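Local coordinates for protein bradavidin 2 (Bradyrhizobium japonicum, PDB 4GGT) that probably binds biotin, as a secreted member of the avidin family built on an eight-stranded antiparallel beta barrel, at residues S14-R20 with D109-W115; T61-F65 with R77-I82. All coordinates share one frame; numbering follows the deposited sequence.

Contact 1 of 2, residues S14-R20 with D109-W115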
ATOM      1  N   SER A  14      -1.645  -3.412  13.236  1.00 22.40           N
ATOM      2  CA  SER A  14      -1.277  -2.018  13.304  1.00 20.93           C
ATOM      3  C   SER A  14      -2.003  -1.321  12.193  1.00 20.32           C
ATOM      4  O   SER A  14      -2.567  -1.975  11.311  1.00 21.28           O
ATOM      5  CB  SER A  14       0.241  -1.836  13.178  1.00 20.61           C
ATOM      6  OG  SER A  14       0.736  -2.389  11.978  1.00 20.47           O
ATOM      7  N   TYR A  15      -2.016  -0.002  12.258  1.00 20.25           N
ATOM      8  CA  TYR A  15      -2.791   0.789  11.321  1.00 19.85           C
ATOM      9  C   TYR A  15      -1.983   2.037  10.953  1.00 19.90           C
ATOM     10  O   TYR A  15      -1.484   2.743  11.838  1.00 19.62           O
ATOM     11  CB  TYR A  15      -4.121   1.130  11.970  1.00 21.40           C
ATOM     12  CG  TYR A  15      -5.014   2.049  11.190  1.00 21.42           C
ATOM     13  CD1 TYR A  15      -5.643   1.618  10.032  1.00 24.98           C
ATOM     14  CD2 TYR A  15      -5.254   3.333  11.630  1.00 25.17           C
ATOM     15  CE1 TYR A  15      -6.490   2.460   9.316  1.00 26.13           C
ATOM     16  CE2 TYR A  15      -6.093   4.180  10.932  1.00 26.00           C
ATOM     17  CZ  TYR A  15      -6.709   3.732   9.777  1.00 25.94           C
ATOM     18  OH  TYR A  15      -7.538   4.589   9.095  1.00 27.86           O
ATOM     19  N   TRP A  16      -1.848   2.283   9.645  1.00 20.21           N
ATOM     20  CA  TRP A  16      -0.975   3.317   9.117  1.00 20.28           C
ATOM     21  C   TRP A  16      -1.709   4.125   8.056  1.00 20.64           C
ATOM     22  O   TRP A  16      -2.577   3.598   7.341  1.00 19.44           O
ATOM     23  CB  TRP A  16       0.267   2.701   8.465  1.00 20.95           C
ATOM     24  CG  TRP A  16       1.046   1.682   9.311  1.00 21.80           C
ATOM     25  CD1 TRP A  16       0.627   0.459   9.710  1.00 22.66           C
ATOM     26  CD2 TRP A  16       2.393   1.828   9.796  1.00 21.37           C
ATOM     27  NE1 TRP A  16       1.622  -0.181  10.436  1.00 22.72           N
ATOM     28  CE2 TRP A  16       2.712   0.647  10.508  1.00 22.85           C
ATOM     29  CE3 TRP A  16       3.352   2.851   9.710  1.00 22.97           C
ATOM     30  CZ2 TRP A  16       3.946   0.458  11.132  1.00 22.90           C
ATOM     31  CZ3 TRP A  16       4.589   2.661  10.318  1.00 21.69           C
ATOM     32  CH2 TRP A  16       4.877   1.475  11.017  1.00 23.69           C
ATOM     33  N   LYS A  17      -1.354   5.398   7.938  1.00 20.18           N
ATOM     34  CA  LYS A  17      -1.914   6.261   6.893  1.00 21.11           C
ATOM     35  C   LYS A  17      -0.826   7.058   6.215  1.00 21.33           C
ATOM     36  O   LYS A  17       0.131   7.458   6.868  1.00 20.48           O
ATOM     37  CB  LYS A  17      -2.956   7.227   7.468  1.00 22.32           C
ATOM     38  CG  LYS A  17      -4.226   6.501   7.942  1.00 23.95           C
ATOM     39  CD  LYS A  17      -5.229   7.425   8.632  1.00 24.85           C
ATOM     40  CE  LYS A  17      -5.625   8.587   7.769  1.00 29.43           C
ATOM     41  NZ  LYS A  17      -6.766   9.349   8.392  1.00 33.31           N
ATOM     42  N   ASN A  18      -0.975   7.314   4.909  1.00 20.97           N
ATOM     43  CA  ASN A  18       0.016   8.132   4.202  1.00 22.36           C
ATOM     44  C   ASN A  18      -0.508   9.559   4.130  1.00 23.65           C
ATOM     45  O   ASN A  18      -1.598   9.823   4.616  1.00 24.00           O
ATOM     46  CB  ASN A  18       0.381   7.544   2.820  1.00 22.61           C
ATOM     47  CG  ASN A  18      -0.779   7.552   1.832  1.00 23.83           C
ATOM     48  OD1 ASN A  18      -1.804   8.157   2.091  1.00 22.44           O
ATOM     49  ND2 ASN A  18      -0.621   6.841   0.693  1.00 21.79           N
ATOM     50  N   GLU A  19       0.265  10.455   3.530  1.00 25.18           N
ATOM     51  CA  GLU A  19      -0.072  11.872   3.555  1.00 28.37           C
ATOM     52  C   GLU A  19      -1.315  12.190   2.722  1.00 28.85           C
ATOM     53  O   GLU A  19      -1.963  13.213   2.967  1.00 30.12           O
ATOM     54  CB  GLU A  19       1.156  12.757   3.189  1.00 28.49           C
ATOM     55  CG  GLU A  19       1.964  12.291   1.956  1.00 32.72           C
ATOM     56  CD  GLU A  19       3.060  11.246   2.270  1.00 35.11           C
ATOM     57  OE1 GLU A  19       4.194  11.624   2.709  1.00 37.47           O
ATOM     58  OE2 GLU A  19       2.796  10.052   2.013  1.00 28.79           O
ATOM     59  N   ARG A  20      -1.680  11.298   1.791  1.00 29.45           N
ATOM     60  CA  ARG A  20      -2.894  11.444   0.964  1.00 30.74           C
ATOM     61  C   ARG A  20      -4.155  10.876   1.659  1.00 29.55           C
ATOM     62  O   ARG A  20      -5.256  10.954   1.100  1.00 30.77           O
ATOM     63  CB  ARG A  20      -2.721  10.725  -0.395  1.00 31.20           C
ATOM     64  CG  ARG A  20      -1.377  10.927  -1.102  1.00 32.83           C
ATOM     65  CD  ARG A  20      -1.219   9.964  -2.283  1.00 33.77           C
ATOM     66  NE  ARG A  20       0.149   9.453  -2.423  1.00 39.07           N
ATOM     67  CZ  ARG A  20       1.082   9.940  -3.248  1.00 42.25           C
ATOM     68  NH1 ARG A  20       0.833  10.980  -4.050  1.00 43.50           N
ATOM     69  NH2 ARG A  20       2.282   9.380  -3.269  1.00 41.83           N
ATOM     70  N   ASP A 109       5.807   7.654  -0.754  1.00 22.41           N
ATOM     71  CA  ASP A 109       4.806   7.840   0.306  1.00 22.17           C
ATOM     72  C   ASP A 109       5.514   7.641   1.616  1.00 21.70           C
ATOM     73  O   ASP A 109       6.411   6.803   1.719  1.00 21.29           O
ATOM     74  CB  ASP A 109       3.727   6.756   0.251  1.00 22.04           C
ATOM     75  CG  ASP A 109       2.543   7.108  -0.628  1.00 25.04           C
ATOM     76  OD1 ASP A 109       2.197   8.308  -0.734  1.00 28.35           O
ATOM     77  OD2 ASP A 109       1.896   6.151  -1.139  1.00 23.10           O
ATOM     78  N   ILE A 110       5.073   8.359   2.641  1.00 20.57           N
ATOM     79  CA  ILE A 110       5.463   7.956   4.013  1.00 20.29           C
ATOM     80  C   ILE A 110       4.180   7.594   4.757  1.00 19.21           C
ATOM     81  O   ILE A 110       3.268   8.430   4.895  1.00 20.31           O
ATOM     82  CB  ILE A 110       6.255   9.070   4.771  1.00 20.29           C
ATOM     83  CG1 ILE A 110       7.448   9.548   3.938  1.00 20.96           C
ATOM     84  CG2 ILE A 110       6.659   8.575   6.178  1.00 21.99           C
ATOM     85  CD1 ILE A 110       8.231  10.747   4.576  1.00 22.16           C
ATOM     86  N   PHE A 111       4.104   6.358   5.224  1.00 18.89           N
ATOM     87  CA  PHE A 111       2.998   5.930   6.062  1.00 19.07           C
ATOM     88  C   PHE A 111       3.434   6.174   7.496  1.00 20.10           C
ATOM     89  O   PHE A 111       4.569   5.887   7.857  1.00 20.15           O
ATOM     90  CB  PHE A 111       2.722   4.452   5.862  1.00 20.02           C
ATOM     91  CG  PHE A 111       2.140   4.144   4.519  1.00 20.13           C
ATOM     92  CD1 PHE A 111       2.968   4.015   3.405  1.00 19.32           C
ATOM     93  CD2 PHE A 111       0.756   4.033   4.362  1.00 17.19           C
ATOM     94  CE1 PHE A 111       2.426   3.760   2.120  1.00 20.26           C
ATOM     95  CE2 PHE A 111       0.177   3.761   3.096  1.00 18.46           C
ATOM     96  CZ  PHE A 111       1.025   3.608   1.972  1.00 18.20           C
ATOM     97  N   THR A 112       2.516   6.691   8.291  1.00 19.94           N
ATOM     98  CA  THR A 112       2.779   6.950   9.700  1.00 22.04           C
ATOM     99  C   THR A 112       1.847   6.078  10.499  1.00 22.22           C
ATOM    100  O   THR A 112       0.660   5.964  10.161  1.00 21.80           O
ATOM    101  CB  THR A 112       2.502   8.427   9.999  1.00 21.35           C
ATOM    102  OG1 THR A 112       3.484   9.205   9.309  1.00 24.31           O
ATOM    103  CG2 THR A 112       2.646   8.713  11.491  1.00 23.59           C
ATOM    104  N   ARG A 113       2.388   5.422  11.529  1.00 23.36           N
ATOM    105  CA  ARG A 113       1.562   4.577  12.371  1.00 24.26           C
ATOM    106  C   ARG A 113       0.564   5.395  13.202  1.00 25.32           C
ATOM    107  O   ARG A 113       0.914   6.399  13.847  1.00 25.11           O
ATOM    108  CB  ARG A 113       2.396   3.564  13.193  1.00 24.37           C
ATOM    109  CG  ARG A 113       1.598   2.959  14.360  1.00 29.33           C
ATOM    110  CD  ARG A 113       1.604   1.453  14.471  1.00 35.31           C
ATOM    111  NE  ARG A 113       2.660   0.967  15.311  1.00 35.85           N
ATOM    112  CZ  ARG A 113       2.569  -0.001  16.237  1.00 35.67           C
ATOM    113  NH1 ARG A 113       1.437  -0.641  16.547  1.00 31.59           N
ATOM    114  NH2 ARG A 113       3.664  -0.309  16.892  1.00 33.85           N
ATOM    115  N   VAL A 114      -0.701   4.975  13.131  1.00 24.20           N
ATOM    116  CA  VAL A 114      -1.797   5.596  13.865  1.00 25.23           C
ATOM    117  C   VAL A 114      -2.113   4.825  15.143  1.00 25.46           C
ATOM    118  O   VAL A 114      -2.249   5.427  16.223  1.00 26.34           O
ATOM    119  CB  VAL A 114      -3.065   5.728  12.984  1.00 25.05           C
ATOM    120  CG1 VAL A 114      -4.192   6.375  13.773  1.00 26.56           C
ATOM    121  CG2 VAL A 114      -2.733   6.565  11.751  1.00 26.42           C
ATOM    122  N   TRP A 115      -2.222   3.507  15.023  1.00 24.69           N
ATOM    123  CA  TRP A 115      -2.270   2.632  16.190  1.00 24.84           C
ATOM    124  C   TRP A 115      -1.555   1.303  15.951  1.00 24.95           C
ATOM    125  O   TRP A 115      -1.376   0.503  16.869  1.00 25.26           O
ATOM    126  CB  TRP A 115      -3.695   2.435  16.730  1.00 24.68           C
ATOM    127  CG  TRP A 115      -4.744   1.922  15.786  1.00 25.06           C
ATOM    128  CD1 TRP A 115      -5.713   2.652  15.176  1.00 26.30           C
ATOM    129  CD2 TRP A 115      -4.947   0.564  15.380  1.00 26.85           C
ATOM    130  NE1 TRP A 115      -6.515   1.835  14.406  1.00 26.74           N
ATOM    131  CE2 TRP A 115      -6.066   0.548  14.515  1.00 27.27           C
ATOM    132  CE3 TRP A 115      -4.297  -0.637  15.664  1.00 25.65           C
ATOM    133  CZ2 TRP A 115      -6.537  -0.625  13.921  1.00 24.86           C
ATOM    134  CZ3 TRP A 115      -4.768  -1.811  15.073  1.00 26.00           C
ATOM    135  CH2 TRP A 115      -5.882  -1.794  14.219  1.00 24.37           C
ATOM    136  OXT TRP A 115      -1.113   0.977  14.829  1.00 24.40           O
TER
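Lys17 and Thr112 pair through both of their backbone groups. Lys17 N donates to Thr112 O at 3.1 Å, and Thr112 N donates back to Lys17 O at 2.9 Å. Further along, Tyr15 O accepts a nearly straight bond from Val114 N (2.7 Å, 167°) and a weak one from Trp115 N. These bonds join the first strand of the avidin barrel, 14-17, to the last, 103-113, and so close the antiparallel sheet on itself.

At one end of this seam lie Asn18 and Asp109, two residues that bind biotin in a structure of this protein; no biotin is bound here. Asn18 ND2 makes a weak bond to Asp109 OD2, which also accepts from Trp78 NE1. Asn18 OD1 is held by Ser22 N. Arg20 NH2 comes to Asp109 OD1 from above the carboxylate plane, at 2.8 Å in a salt bridge, and Arg20 NE adds a weak bond to the same oxygen. Glu19 bends at chi2 (-87°), and OE2 takes the Ile110 N-H on its syn lone pair at 2.9 Å. OE2 also lies 3.3 Å from Asp109 OD1, two like charges; the guanidinium of Arg20 on Asp109 may offset this. Glu19 N, buried by the contact, has no partner in the model.

Three flat groups are covered by aliphatic carbons. Arg113 CB lies over the six-membered ring of Trp16, 3.6 Å from its centroid. Asn18 CB sits over the Phe111 ring, and Tyr15 CB over the five-membered ring of Trp115. The indole N-H of Trp16 reaches Ser14 OG at 2.8 Å, close to the ring plane, while Ser14 OG also bonds to Pro11 O.

Contact 2 of 2, residues T61-F65 with R77-I82; sequences TGLYF and RWVGTI
Strands 62-65 and 77-80 run antiparallel at 175°, their axes 4.7 Å apart at closest approach, with Leu63-Gly80 and Phe65-Trp78 as hydrogen-bonded pairs and Tyr64-Val79 as the non-hydrogen-bonded pair between them. Each hydrogen-bonded pair is joined by two bonds. Trp78 N meets Phe65 O at 2.7 Å. The bond from Leu63 N to Gly80 O is 2.9 Å long.

Phe65 and Trp78 carry the buried face. The Phe65 side chain starts between its backbone N and carbonyl carbon (chi1 57°) and leans toward the neighbouring strand. Its CE2 comes to 3.3 Å from Trp78 CE3. The planes are 15° apart, yet the rings are slid so far that they barely overlap. Trp78 CB in turn sits over the Phe65 face, 3.9 Å from the ring centroid. On the same side of the sheet as Phe65 and Trp78, Leu63 CD2 rests against the Gly80-Thr81 peptide, 3.6 Å from Thr81 N, and CD1 touches Ile82 CD1. On the other side of the sheet Tyr64 CB packs on Val79 CB at 4.1 Å.

The Trp78 indole, held at NE1 by Asp109, also meets Phe38, Trp91 and Phe111. The two strands form a beta hairpin of the avidin barrel, whose inward aromatic face adjoins the biotin site.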
ATOM      1  N   THR A  61      15.843  -6.360   5.939  1.00 38.97           N
ATOM      2  CA  THR A  61      16.224  -5.324   4.958  1.00 38.41           C
ATOM      3  C   THR A  61      15.100  -4.301   4.675  1.00 36.94           C
ATOM      4  O   THR A  61      15.346  -3.251   4.050  1.00 37.67           O
ATOM      5  CB  THR A  61      16.692  -6.009   3.627  1.00 39.13           C
ATOM      6  OG1 THR A  61      17.916  -6.730   3.861  1.00 40.79           O
ATOM      7  CG2 THR A  61      16.901  -5.007   2.487  1.00 39.50           C
ATOM      8  N   GLY A  62      13.879  -4.583   5.134  1.00 34.04           N
ATOM      9  CA  GLY A  62      12.746  -3.709   4.809  1.00 30.96           C
ATOM     10  C   GLY A  62      11.492  -4.478   4.462  1.00 28.80           C
ATOM     11  O   GLY A  62      11.284  -5.590   4.949  1.00 28.14           O
ATOM     12  N   LEU A  63      10.640  -3.874   3.639  1.00 25.92           N
ATOM     13  CA  LEU A  63       9.376  -4.510   3.285  1.00 23.79           C
ATOM     14  C   LEU A  63       8.894  -4.087   1.910  1.00 22.94           C
ATOM     15  O   LEU A  63       9.314  -3.057   1.383  1.00 21.44           O
ATOM     16  CB  LEU A  63       8.301  -4.184   4.344  1.00 24.60           C
ATOM     17  CG  LEU A  63       7.426  -2.914   4.244  1.00 24.93           C
ATOM     18  CD1 LEU A  63       6.237  -3.020   5.238  1.00 24.79           C
ATOM     19  CD2 LEU A  63       8.196  -1.637   4.489  1.00 27.21           C
ATOM     20  N   TYR A  64       8.011  -4.896   1.324  1.00 21.64           N
ATOM     21  CA  TYR A  64       7.276  -4.445   0.147  1.00 21.25           C
ATOM     22  C   TYR A  64       5.868  -4.978   0.254  1.00 20.23           C
ATOM     23  O   TYR A  64       5.644  -6.012   0.892  1.00 19.93           O
ATOM     24  CB  TYR A  64       7.915  -4.886  -1.176  1.00 22.17           C
ATOM     25  CG  TYR A  64       7.696  -6.331  -1.596  1.00 25.51           C
ATOM     26  CD1 TYR A  64       8.624  -7.329  -1.279  1.00 30.32           C
ATOM     27  CD2 TYR A  64       6.553  -6.697  -2.336  1.00 26.91           C
ATOM     28  CE1 TYR A  64       8.408  -8.680  -1.709  1.00 31.76           C
ATOM     29  CE2 TYR A  64       6.329  -8.005  -2.754  1.00 29.33           C
ATOM     30  CZ  TYR A  64       7.254  -8.992  -2.429  1.00 29.71           C
ATOM     31  OH  TYR A  64       7.013 -10.288  -2.862  1.00 31.68           O
ATOM     32  N   PHE A  65       4.924  -4.246  -0.325  1.00 18.78           N
ATOM     33  CA  PHE A  65       3.561  -4.814  -0.432  1.00 17.48           C
ATOM     34  C   PHE A  65       2.905  -4.346  -1.712  1.00 18.21           C
ATOM     35  O   PHE A  65       3.321  -3.334  -2.302  1.00 15.94           O
ATOM     36  CB  PHE A  65       2.719  -4.539   0.802  1.00 17.60           C
ATOM     37  CG  PHE A  65       2.591  -3.069   1.132  1.00 17.03           C
ATOM     38  CD1 PHE A  65       3.574  -2.436   1.897  1.00 18.85           C
ATOM     39  CD2 PHE A  65       1.559  -2.321   0.631  1.00 19.20           C
ATOM     40  CE1 PHE A  65       3.483  -1.110   2.177  1.00 19.44           C
ATOM     41  CE2 PHE A  65       1.462  -0.973   0.945  1.00 20.17           C
ATOM     42  CZ  PHE A  65       2.429  -0.377   1.677  1.00 18.36           C
ATOM     43  N   ARG A  77       2.775  -1.271  -6.217  1.00 17.06           N
ATOM     44  CA  ARG A  77       3.708  -1.972  -5.356  1.00 16.27           C
ATOM     45  C   ARG A  77       4.468  -0.909  -4.605  1.00 17.20           C
ATOM     46  O   ARG A  77       5.074  -0.018  -5.252  1.00 16.39           O
ATOM     47  CB  ARG A  77       4.682  -2.800  -6.178  1.00 17.34           C
ATOM     48  CG  ARG A  77       5.624  -3.658  -5.290  1.00 18.33           C
ATOM     49  CD  ARG A  77       6.900  -2.892  -4.877  1.00 23.06           C
ATOM     50  NE  ARG A  77       7.954  -2.816  -5.902  1.00 24.94           N
ATOM     51  CZ  ARG A  77       8.354  -1.718  -6.537  1.00 23.88           C
ATOM     52  NH1 ARG A  77       7.759  -0.518  -6.386  1.00 21.70           N
ATOM     53  NH2 ARG A  77       9.342  -1.831  -7.395  1.00 29.00           N
ATOM     54  N   TRP A  78       4.517  -1.068  -3.279  1.00 16.70           N
ATOM     55  CA  TRP A  78       5.326  -0.169  -2.433  1.00 17.21           C
ATOM     56  C   TRP A  78       6.527  -0.972  -1.926  1.00 17.85           C
ATOM     57  O   TRP A  78       6.397  -2.154  -1.583  1.00 17.57           O
ATOM     58  CB  TRP A  78       4.518   0.265  -1.216  1.00 18.22           C
ATOM     59  CG  TRP A  78       3.444   1.290  -1.435  1.00 17.08           C
ATOM     60  CD1 TRP A  78       3.524   2.623  -1.171  1.00 18.80           C
ATOM     61  CD2 TRP A  78       2.102   1.036  -1.871  1.00 15.55           C
ATOM     62  NE1 TRP A  78       2.323   3.251  -1.453  1.00 19.68           N
ATOM     63  CE2 TRP A  78       1.425   2.296  -1.888  1.00 18.50           C
ATOM     64  CE3 TRP A  78       1.408  -0.120  -2.261  1.00 19.50           C
ATOM     65  CZ2 TRP A  78       0.081   2.417  -2.281  1.00 21.30           C
ATOM     66  CZ3 TRP A  78       0.077  -0.016  -2.660  1.00 19.03           C
ATOM     67  CH2 TRP A  78      -0.582   1.269  -2.667  1.00 18.84           C
ATOM     68  N   VAL A  79       7.696  -0.328  -1.875  1.00 18.25           N
ATOM     69  CA  VAL A  79       8.862  -0.933  -1.294  1.00 20.08           C
ATOM     70  C   VAL A  79       9.473   0.135  -0.355  1.00 19.81           C
ATOM     71  O   VAL A  79       9.463   1.325  -0.679  1.00 19.42           O
ATOM     72  CB  VAL A  79       9.857  -1.473  -2.368  1.00 21.28           C
ATOM     73  CG1 VAL A  79      10.121  -0.424  -3.475  1.00 24.18           C
ATOM     74  CG2 VAL A  79      11.128  -1.988  -1.704  1.00 21.91           C
ATOM     75  N   GLY A  80       9.906  -0.284   0.819  1.00 19.76           N
ATOM     76  CA  GLY A  80      10.425   0.669   1.799  1.00 20.64           C
ATOM     77  C   GLY A  80      10.986   0.007   3.033  1.00 20.98           C
ATOM     78  O   GLY A  80      11.492  -1.128   2.992  1.00 21.43           O
ATOM     79  N   THR A  81      10.861   0.707   4.144  1.00 22.38           N
ATOM     80  CA  THR A  81      11.461   0.241   5.398  1.00 23.97           C
ATOM     81  C   THR A  81      10.624   0.767   6.533  1.00 23.79           C
ATOM     82  O   THR A  81       9.756   1.615   6.323  1.00 23.47           O
ATOM     83  CB  THR A  81      12.940   0.734   5.583  1.00 24.28           C
ATOM     84  OG1 THR A  81      12.962   2.164   5.619  1.00 28.04           O
ATOM     85  CG2 THR A  81      13.815   0.280   4.452  1.00 28.89           C
ATOM     86  N   ILE A  82      10.861   0.238   7.729  1.00 23.76           N
ATOM     87  CA  ILE A  82      10.173   0.698   8.915  1.00 24.71           C
ATOM     88  C   ILE A  82      11.192   1.291   9.873  1.00 24.71           C
ATOM     89  O   ILE A  82      12.184   0.637  10.205  1.00 25.84           O
ATOM     90  CB  ILE A  82       9.395  -0.448   9.616  1.00 25.18           C
ATOM     91  CG1 ILE A  82       8.359  -1.052   8.664  1.00 27.72           C
ATOM     92  CG2 ILE A  82       8.673   0.074  10.829  1.00 27.90           C
ATOM     93  CD1 ILE A  82       8.174  -2.519   8.849  1.00 30.66           C
TER

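From the N terminus, strand 14-17 comes first and strand 103-113 last. Contact 1 joins them, closing a loop of 88 intervening residues and with it the barrel. Contact 2 is nested inside that loop. It closes a much shorter one, of 11 residues, between the neighbouring strands 62-69 and 74-80. Strand 86-95 then lies between strands 74-80 and 103-113 in the sheet. The two contacts, with centres 13 Å apart, meet inside the barrel. The indole of Trp78 in contact 2 reaches Asp109 of contact 1. Phe111 packs against Phe65 and Trp78, and Trp16 against Ile82.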